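Local coordinates for nucleoprotein (Sendai virus, PDB 6M7D) that coats the viral RNA genome as a helical nucleocapsid, one subunit per six ribonucleotides, shielding it from nucleases and presenting it as template for transcription and replication, at residues L40-V44 / N105-D109; N96-Y101 / Q226-S231. One frame throughout, in Å; residues are numbered along the deposited sequence.

Contact 1: L40-V44 / N105-D109; sequences LGPSV and NIEKD
The CD2 methyl of Leu40 lies against the branched CB of Ile106, 3.6 Å away, with the two side chains crossing obliquely on one face of the sheet. The same face is covered by helix 47-62, whose Ile53 touches both residues, so two branched aliphatic side chains suit the place. Beside them the backbones pair: Gly41 N donates to Ile106 O at 3.0 Å, part of the parallel pairing between strands 33-40 and 99-108 in the mixed sheet, in register at Leu40 and Ile106. Strand 33-40 ends here, and a type I turn from Gly41 to Val44 bends the chain toward the helix. Glu107 reaches across to this turn from strand 99-108, its chain bent at chi2 (-67°). Ser43 meets the carboxylate with OG set anti to its own carbonyl carbon (chi1 -49°) and donates to OE1; the modelled length is too short to be taken literally. Gly41, lacking a side chain, is consistent with so close a carboxylate; its CA is 3.8 Å from Glu107 OE1. Further along, Val44 CG2 rests 4.0 Å from Lys108 CB. The rest of Lys108 runs off to Asp116 O, a hydrogen bond from NZ, and makes a cation-pi contact with Phe118.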
loop_
_atom_site.group_PDB
_atom_site.type_symbol
_atom_site.label_atom_id
_atom_site.label_comp_id
_atom_site.label_asym_id
_atom_site.label_seq_id
_atom_site.Cartn_x
_atom_site.Cartn_y
_atom_site.Cartn_z
ATOM N N LEU A 40 1.372 -13.545 -22.514
ATOM C CA LEU A 40 0.935 -14.778 -23.153
ATOM C C LEU A 40 0.226 -14.474 -24.460
ATOM O O LEU A 40 -0.746 -13.715 -24.492
ATOM C CB LEU A 40 0.007 -15.563 -22.233
ATOM C CG LEU A 40 0.539 -15.952 -20.861
ATOM C CD1 LEU A 40 -0.260 -17.113 -20.313
ATOM C CD2 LEU A 40 1.999 -16.300 -20.949
ATOM N N GLY A 41 0.711 -15.067 -25.534
ATOM C CA GLY A 41 0.029 -14.990 -26.800
ATOM C C GLY A 41 -1.176 -15.896 -26.828
ATOM O O GLY A 41 -1.395 -16.736 -25.944
ATOM N N PRO A 42 -1.995 -15.736 -27.867
ATOM C CA PRO A 42 -3.200 -16.571 -27.970
ATOM C C PRO A 42 -2.896 -18.045 -28.150
ATOM O O PRO A 42 -3.813 -18.872 -28.078
ATOM C CB PRO A 42 -3.929 -15.983 -29.186
ATOM C CG PRO A 42 -2.872 -15.271 -29.959
ATOM C CD PRO A 42 -1.902 -14.751 -28.955
ATOM N N SER A 43 -1.632 -18.403 -28.375
ATOM C CA SER A 43 -1.275 -19.809 -28.521
ATOM C C SER A 43 -1.450 -20.565 -27.213
ATOM O O SER A 43 -1.774 -21.757 -27.214
ATOM C CB SER A 43 0.163 -19.930 -29.018
ATOM O OG SER A 43 0.383 -19.090 -30.137
ATOM N N VAL A 44 -1.238 -19.893 -26.084
ATOM C CA VAL A 44 -1.358 -20.527 -24.778
ATOM C C VAL A 44 -2.805 -20.455 -24.318
ATOM O O VAL A 44 -3.225 -19.467 -23.706
ATOM C CB VAL A 44 -0.422 -19.874 -23.746
ATOM C CG1 VAL A 44 -0.207 -20.806 -22.571
ATOM C CG2 VAL A 44 0.897 -19.512 -24.389
ATOM N N ASN A 105 6.570 -12.358 -26.024
ATOM C CA ASN A 105 5.368 -13.177 -26.080
ATOM C C ASN A 105 5.722 -14.626 -25.800
ATOM O O ASN A 105 6.617 -15.184 -26.439
ATOM C CB ASN A 105 4.681 -13.057 -27.438
ATOM C CG ASN A 105 3.997 -11.726 -27.623
ATOM O OD1 ASN A 105 4.643 -10.713 -27.884
ATOM N ND2 ASN A 105 2.680 -11.716 -27.488
ATOM N N ILE A 106 5.027 -15.225 -24.842
ATOM C CA ILE A 106 5.110 -16.659 -24.604
ATOM C C ILE A 106 4.125 -17.327 -25.551
ATOM O O ILE A 106 2.919 -17.083 -25.479
ATOM C CB ILE A 106 4.799 -17.021 -23.151
ATOM C CG1 ILE A 106 5.559 -16.114 -22.190
ATOM C CG2 ILE A 106 5.140 -18.472 -22.902
ATOM C CD1 ILE A 106 7.029 -16.269 -22.290
ATOM N N GLU A 107 4.659 -18.157 -26.451
ATOM C CA GLU A 107 3.843 -18.869 -27.469
ATOM C C GLU A 107 3.952 -20.378 -27.237
ATOM O O GLU A 107 5.082 -20.867 -27.055
ATOM C CB GLU A 107 4.342 -18.519 -28.871
ATOM C CG GLU A 107 4.213 -17.046 -29.213
ATOM C CD GLU A 107 2.783 -16.552 -29.342
ATOM O OE1 GLU A 107 1.857 -17.361 -29.134
ATOM O OE2 GLU A 107 2.598 -15.360 -29.653
ATOM N N LYS A 108 2.822 -21.088 -27.288
ATOM C CA LYS A 108 2.819 -22.559 -27.073
ATOM C C LYS A 108 2.790 -23.258 -28.437
ATOM O O LYS A 108 1.838 -23.013 -29.203
ATOM C CB LYS A 108 1.597 -22.961 -26.242
ATOM C CG LYS A 108 1.482 -24.444 -25.916
ATOM C CD LYS A 108 2.315 -24.865 -24.725
ATOM C CE LYS A 108 2.176 -26.337 -24.400
ATOM N NZ LYS A 108 2.932 -26.702 -23.180
ATOM N N ASP A 109 3.797 -24.093 -28.716
ATOM C CA ASP A 109 3.874 -24.833 -30.005
ATOM C C ASP A 109 3.817 -26.338 -29.723
ATOM O O ASP A 109 4.652 -26.824 -28.935
ATOM C CB ASP A 109 5.141 -24.468 -30.782
ATOM C CG ASP A 109 5.056 -23.134 -31.506
ATOM O OD1 ASP A 109 4.095 -22.384 -31.245
ATOM O OD2 ASP A 109 5.951 -22.858 -32.329
#

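Contact 2: N96-Y101 / Q226-S231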
loop_
_atom_site.group_PDB
_atom_site.type_symbol
_atom_site.label_atom_id
_atom_site.label_comp_id
_atom_site.label_asym_id
_atom_site.label_seq_id
_atom_site.Cartn_x
_atom_site.Cartn_y
_atom_site.Cartn_z
ATOM N N ASN A 96 6.451 4.777 -17.280
ATOM C CA ASN A 96 7.293 5.351 -16.198
ATOM C C ASN A 96 8.687 5.643 -16.767
ATOM O O ASN A 96 9.031 5.046 -17.805
ATOM C CB ASN A 96 7.366 4.433 -14.975
ATOM C CG ASN A 96 8.154 3.169 -15.240
ATOM O OD1 ASN A 96 8.698 2.564 -14.320
ATOM N ND2 ASN A 96 8.226 2.766 -16.498
ATOM N N ALA A 97 9.440 6.548 -16.134
ATOM C CA ALA A 97 10.804 6.880 -16.611
ATOM C C ALA A 97 11.829 5.952 -15.949
ATOM O O ALA A 97 13.008 5.985 -16.351
ATOM C CB ALA A 97 11.109 8.330 -16.328
ATOM N N ASP A 98 11.388 5.175 -14.956
ATOM C CA ASP A 98 12.274 4.247 -14.203
ATOM C C ASP A 98 12.825 3.140 -15.110
ATOM O O ASP A 98 14.034 2.859 -15.013
ATOM C CB ASP A 98 11.554 3.678 -12.978
ATOM C CG ASP A 98 11.608 4.604 -11.774
ATOM O OD1 ASP A 98 10.552 4.812 -11.146
ATOM O OD2 ASP A 98 12.709 5.105 -11.477
ATOM N N VAL A 99 11.991 2.567 -15.983
ATOM C CA VAL A 99 12.462 1.441 -16.849
ATOM C C VAL A 99 11.695 1.401 -18.175
ATOM O O VAL A 99 10.625 2.030 -18.271
ATOM C CB VAL A 99 12.326 0.081 -16.134
ATOM C CG1 VAL A 99 13.407 -0.155 -15.090
ATOM C CG2 VAL A 99 10.942 -0.112 -15.538
ATOM N N LYS A 100 12.270 0.704 -19.161
ATOM C CA LYS A 100 11.660 0.466 -20.458
ATOM C C LYS A 100 11.278 -1.002 -20.540
ATOM O O LYS A 100 12.141 -1.877 -20.427
ATOM C CB LYS A 100 12.608 0.833 -21.598
ATOM C CG LYS A 100 11.923 0.946 -22.940
ATOM C CD LYS A 100 12.917 0.821 -24.076
ATOM C CE LYS A 100 13.522 -0.570 -24.130
ATOM N NZ LYS A 100 14.317 -0.777 -25.367
ATOM N N TYR A 101 9.992 -1.269 -20.718
ATOM C CA TYR A 101 9.472 -2.627 -20.755
ATOM C C TYR A 101 9.574 -3.156 -22.176
ATOM O O TYR A 101 9.008 -2.568 -23.102
ATOM C CB TYR A 101 8.028 -2.671 -20.264
ATOM C CG TYR A 101 7.888 -2.502 -18.773
ATOM C CD1 TYR A 101 8.727 -3.172 -17.901
ATOM C CD2 TYR A 101 6.924 -1.672 -18.241
ATOM C CE1 TYR A 101 8.602 -3.024 -16.543
ATOM C CE2 TYR A 101 6.793 -1.516 -16.885
ATOM C CZ TYR A 101 7.633 -2.192 -16.040
ATOM O OH TYR A 101 7.504 -2.036 -14.683
ATOM N N GLN A 226 12.195 -1.622 -6.830
ATOM C CA GLN A 226 11.642 -1.252 -8.128
ATOM C C GLN A 226 10.466 -0.314 -7.928
ATOM O O GLN A 226 9.341 -0.762 -7.692
ATOM C CB GLN A 226 11.221 -2.491 -8.909
ATOM C CG GLN A 226 12.383 -3.341 -9.340
ATOM C CD GLN A 226 13.507 -2.516 -9.909
ATOM O OE1 GLN A 226 13.350 -1.860 -10.934
ATOM N NE2 GLN A 226 14.651 -2.536 -9.243
ATOM N N GLN A 227 10.726 0.987 -8.040
ATOM C CA GLN A 227 9.651 1.969 -7.975
ATOM C C GLN A 227 8.780 1.924 -9.219
ATOM O O GLN A 227 7.663 2.442 -9.207
ATOM C CB GLN A 227 10.235 3.367 -7.784
ATOM C CG GLN A 227 9.257 4.397 -7.259
ATOM C CD GLN A 227 9.126 4.364 -5.760
ATOM O OE1 GLN A 227 8.420 3.531 -5.202
ATOM N NE2 GLN A 227 9.812 5.273 -5.095
ATOM N N SER A 228 9.267 1.307 -10.295
ATOM C CA SER A 228 8.461 1.165 -11.503
ATOM C C SER A 228 7.308 0.201 -11.283
ATOM O O SER A 228 6.189 0.439 -11.745
ATOM C CB SER A 228 9.336 0.679 -12.652
ATOM O OG SER A 228 9.839 -0.613 -12.377
ATOM N N LEU A 229 7.570 -0.896 -10.578
ATOM C CA LEU A 229 6.520 -1.854 -10.265
ATOM C C LEU A 229 5.482 -1.245 -9.332
ATOM O O LEU A 229 4.274 -1.417 -9.533
ATOM C CB LEU A 229 7.153 -3.097 -9.653
ATOM C CG LEU A 229 6.292 -4.157 -8.992
ATOM C CD1 LEU A 229 5.561 -4.953 -10.035
ATOM C CD2 LEU A 229 7.189 -5.044 -8.169
ATOM N N VAL A 230 5.938 -0.519 -8.315
ATOM C CA VAL A 230 5.024 0.160 -7.404
ATOM C C VAL A 230 4.205 1.198 -8.152
ATOM O O VAL A 230 3.013 1.376 -7.886
ATOM C CB VAL A 230 5.812 0.785 -6.238
ATOM C CG1 VAL A 230 4.876 1.437 -5.244
ATOM C CG2 VAL A 230 6.658 -0.271 -5.561
ATOM N N SER A 231 4.826 1.897 -9.101
ATOM C CA SER A 231 4.094 2.872 -9.899
ATOM C C SER A 231 3.046 2.198 -10.764
ATOM O O SER A 231 1.936 2.710 -10.910
ATOM C CB SER A 231 5.061 3.665 -10.770
ATOM O OG SER A 231 5.695 2.818 -11.701
#
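Ser228 is the hub of this contact, met by Asp98, Val99 and Tyr101 from the loop and strand at 98-101. The CG2 methyl of Val99 lies 3.4 Å from Ser228 OG; each of these two atoms stands between its own backbone N and carbonyl carbon (Ser228 chi1 64°), which turns them to face one another. Tyr101 reaches in from along the strand and brings its OH to 3.6 Å from the same OG, too far to count as a hydrogen bond. Asp98 comes alongside, its CB 3.7 Å from Ser228 CB. A small residue such as serine suits this buried spot, since it lets three neighbours close in on one helical position. The carboxylate of Asp98 lies beside the first turn of helix 227-239, with OD1 3.8 Å from Ser228 N; no bond is made, but a negative charge near a helix N-terminus is probably favourable. Here, then, the start of a strand is set against the start of a helix: Gln226 is the N-cap, directly after helix 213-225, and the short strand and helix axes pass 10.3 Å apart at 63°. Ahead of the strand, Asn96 ND2 makes a weak, bent bond (121°) to Val99 O. Farther out, Val99 packs on Ser33 and Val35 of the neighbouring strand, and helix 68-80 touches both sides, Val76 meeting Tyr101, and Leu75 and Leu79 receiving Leu229.

Strand 99-108 joins the two contacts: contact 2 uses its beginning and contact 1 its far end, with their centres 25 Å apart; apart from the strand they share, they do not touch. The pairings cross along the sequence, and one strand is tied at its start to helix 227-239, far along the chain, and at its end to the turn that follows strand 33-40. Strand 33-40 flanks it from Val99 to Ile106, bearing on Val99 and Tyr101 at one end and on Ile106 at the other. Neither contact contains a residue known to bind RNA. Measured from the nearest atom, contact 2 is about 10 Å from the bound RNA, whereas contact 1 is about 32 Å away.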